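Local coordinates for protein ADP-ribosylating toxin CARDS (Mycoplasma pneumoniae, PDB 4TLV) that transfers ADP-ribose from NAD(+) to multiple target proteins as a mono-ADP-ribosylating toxin and causes vacuolization in mammalian cells, at residues L512-N517 with E522-Y527. Sequence-based numbering, arbitrary orientation.
Sequences LKHDMN and ENFKWY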
loop_
_atom_site.group_PDB
_atom_site.type_symbol
_atom_site.label_atom_id
_atom_site.label_comp_id
_atom_site.label_asym_id
_atom_site.label_seq_id
_atom_site.Cartn_x
_atom_site.Cartn_y
_atom_site.Cartn_z
ATOM N N LEU A 512 6.468 -10.483 -23.264
ATOM C CA LEU A 512 5.852 -11.777 -23.566
ATOM C C LEU A 512 4.707 -12.101 -22.626
ATOM O O LEU A 512 4.799 -11.847 -21.430
ATOM C CB LEU A 512 6.882 -12.892 -23.405
ATOM C CG LEU A 512 8.179 -12.771 -24.204
ATOM C CD1 LEU A 512 9.172 -13.811 -23.736
ATOM C CD2 LEU A 512 7.904 -12.905 -25.701
ATOM N N LYS A 513 3.651 -12.725 -23.142
ATOM C CA LYS A 513 2.620 -13.264 -22.251
ATOM C C LYS A 513 3.243 -14.339 -21.388
ATOM O O LYS A 513 4.138 -15.058 -21.828
ATOM C CB LYS A 513 1.430 -13.814 -23.039
ATOM C CG LYS A 513 0.666 -12.739 -23.773
ATOM C CD LYS A 513 -0.637 -13.274 -24.336
ATOM C CE LYS A 513 -1.410 -12.172 -25.046
ATOM N NZ LYS A 513 -2.728 -12.652 -25.524
ATOM N N HIS A 514 2.790 -14.451 -20.144
ATOM C CA HIS A 514 3.478 -15.296 -19.194
ATOM C C HIS A 514 2.578 -15.493 -17.975
ATOM O O HIS A 514 1.688 -14.689 -17.747
ATOM C CB HIS A 514 4.793 -14.616 -18.804
ATOM C CG HIS A 514 5.720 -15.481 -18.006
ATOM N ND1 HIS A 514 6.435 -16.519 -18.564
ATOM C CD2 HIS A 514 6.072 -15.441 -16.699
ATOM C CE1 HIS A 514 7.168 -17.098 -17.629
ATOM N NE2 HIS A 514 6.971 -16.458 -16.490
ATOM N N ASP A 515 2.797 -16.569 -17.223
ATOM C CA ASP A 515 2.042 -16.848 -15.997
ATOM C C ASP A 515 2.402 -15.833 -14.874
ATOM O O ASP A 515 3.532 -15.785 -14.396
ATOM C CB ASP A 515 2.326 -18.281 -15.546
ATOM C CG ASP A 515 1.520 -18.697 -14.321
ATOM O OD1 ASP A 515 0.842 -17.844 -13.695
ATOM O OD2 ASP A 515 1.584 -19.896 -13.976
ATOM N N MET A 516 1.430 -15.025 -14.477
ATOM C CA MET A 516 1.618 -14.060 -13.385
ATOM C C MET A 516 2.180 -14.716 -12.117
ATOM O O MET A 516 2.946 -14.101 -11.390
ATOM C CB MET A 516 0.303 -13.333 -13.084
ATOM C CG MET A 516 0.406 -12.280 -11.966
ATOM S SD MET A 516 1.337 -10.817 -12.454
ATOM C CE MET A 516 0.137 -10.016 -13.502
ATOM N N ASN A 517 1.832 -15.978 -11.877
ATOM C CA ASN A 517 2.275 -16.693 -10.679
ATOM C C ASN A 517 3.676 -17.295 -10.785
ATOM O O ASN A 517 4.217 -17.766 -9.790
ATOM C CB ASN A 517 1.325 -17.849 -10.347
ATOM C CG ASN A 517 -0.131 -17.423 -10.266
ATOM O OD1 ASN A 517 -1.021 -18.056 -10.861
ATOM N ND2 ASN A 517 -0.386 -16.371 -9.522
ATOM N N GLU A 522 14.566 -16.194 -13.415
ATOM C CA GLU A 522 15.120 -14.878 -13.105
ATOM C C GLU A 522 15.218 -13.928 -14.293
ATOM O O GLU A 522 15.401 -12.733 -14.102
ATOM C CB GLU A 522 16.461 -15.007 -12.382
ATOM C CG GLU A 522 16.336 -15.725 -11.056
ATOM C CD GLU A 522 17.610 -15.684 -10.257
ATOM O OE1 GLU A 522 18.578 -15.059 -10.725
ATOM O OE2 GLU A 522 17.645 -16.279 -9.165
ATOM N N ASN A 523 15.081 -14.447 -15.513
ATOM C CA ASN A 523 15.043 -13.574 -16.686
ATOM C C ASN A 523 13.775 -12.734 -16.778
ATOM O O ASN A 523 13.691 -11.832 -17.599
ATOM C CB ASN A 523 15.228 -14.374 -17.970
ATOM C CG ASN A 523 16.605 -14.958 -18.078
ATOM O OD1 ASN A 523 17.594 -14.229 -18.059
ATOM N ND2 ASN A 523 16.686 -16.281 -18.190
ATOM N N PHE A 524 12.802 -13.016 -15.921
ATOM C CA PHE A 524 11.605 -12.175 -15.859
ATOM C C PHE A 524 11.614 -11.318 -14.589
ATOM O O PHE A 524 10.653 -10.577 -14.341
ATOM C CB PHE A 524 10.329 -13.028 -15.844
ATOM C CG PHE A 524 9.948 -13.614 -17.189
ATOM C CD1 PHE A 524 9.222 -12.870 -18.102
ATOM C CD2 PHE A 524 10.275 -14.923 -17.505
ATOM C CE1 PHE A 524 8.855 -13.407 -19.327
ATOM C CE2 PHE A 524 9.914 -15.473 -18.731
ATOM C CZ PHE A 524 9.202 -14.716 -19.640
ATOM N N LYS A 525 12.669 -11.446 -13.781
ATOM C CA LYS A 525 12.779 -10.695 -12.517
ATOM C C LYS A 525 13.697 -9.474 -12.596
ATOM O O LYS A 525 14.829 -9.569 -13.081
ATOM C CB LYS A 525 13.228 -11.629 -11.386
ATOM C CG LYS A 525 12.282 -12.809 -11.184
ATOM C CD LYS A 525 12.558 -13.520 -9.885
ATOM C CE LYS A 525 11.476 -14.573 -9.628
ATOM N NZ LYS A 525 11.814 -15.343 -8.412
ATOM N N TRP A 526 13.212 -8.339 -12.083
ATOM C CA TRP A 526 13.930 -7.069 -12.163
ATOM C C TRP A 526 13.938 -6.356 -10.813
ATOM O O TRP A 526 13.066 -6.584 -9.974
ATOM C CB TRP A 526 13.283 -6.162 -13.210
ATOM C CG TRP A 526 13.197 -6.799 -14.541
ATOM C CD1 TRP A 526 12.216 -7.640 -14.989
ATOM C CD2 TRP A 526 14.144 -6.680 -15.604
ATOM N NE1 TRP A 526 12.497 -8.053 -16.270
ATOM C CE2 TRP A 526 13.672 -7.471 -16.676
ATOM C CE3 TRP A 526 15.343 -5.976 -15.760
ATOM C CZ2 TRP A 526 14.358 -7.576 -17.891
ATOM C CZ3 TRP A 526 16.028 -6.078 -16.978
ATOM C CH2 TRP A 526 15.533 -6.875 -18.019
ATOM N N TYR A 527 14.924 -5.489 -10.609
ATOM C CA TYR A 527 14.952 -4.655 -9.407
ATOM C C TYR A 527 15.460 -3.261 -9.734
ATOM O O TYR A 527 16.105 -3.045 -10.768
ATOM C CB TYR A 527 15.792 -5.304 -8.301
ATOM C CG TYR A 527 17.257 -5.425 -8.646
ATOM C CD1 TYR A 527 17.724 -6.476 -9.432
ATOM C CD2 TYR A 527 18.178 -4.486 -8.189
ATOM C CE1 TYR A 527 19.085 -6.587 -9.749
ATOM C CE2 TYR A 527 19.531 -4.586 -8.498
ATOM C CZ TYR A 527 19.975 -5.637 -9.279
ATOM O OH TYR A 527 21.317 -5.730 -9.585
#
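The imidazole of H514 and the phenyl ring of F524 lie face to face, their centroids 3.8 Å apart and their planes tilted by only 21°. The rings lie nearly one above the other, each covering one face of its partner, and the overlap is closest where H514 CE1 comes within 3.4 Å of F524 CE2. ND1 lies 3.5 Å from F524 CZ, while NE2 on the far side of the imidazole lies near CD2. L512 reaches the CZ end of the phenyl by one methyl, CD1, which approaches F524 CZ obliquely at 4.2 Å; its side chain runs at about a right angle to that of F524.

The two aromatic side chains come from opposite directions and span backbones whose CA atoms, in H514 and F524, are still 9.3 Å apart. On the histidine side this reach comes from CG standing anti to the backbone N (chi1 -170°), which carries the ring out from the chain toward F524. Phenylalanine suits the buried position, offering a wholly apolar face. Histidine suits the partly exposed one, since it can stack through its face while its NE2 hydrogen-bonds to OE1 of E518, in the loop between the two segments. That bond probably limits rotation of the imidazole, and the nearby carboxylate would be expected to favour a proton on the ring. K481 of strand 481-485 also touches both H514 and F524.

Beyond the stack the chain turns: the backbone N of N517 donates to D515 OD1 (2.8 Å) from above the carboxylate plane, an Asx turn. The aromatic stack thus bridges the two ends of the loop joining strands 506-512 and 526-529, which follow one another in the chain but do not pair in the sheet of the D3 beta-trefoil domain.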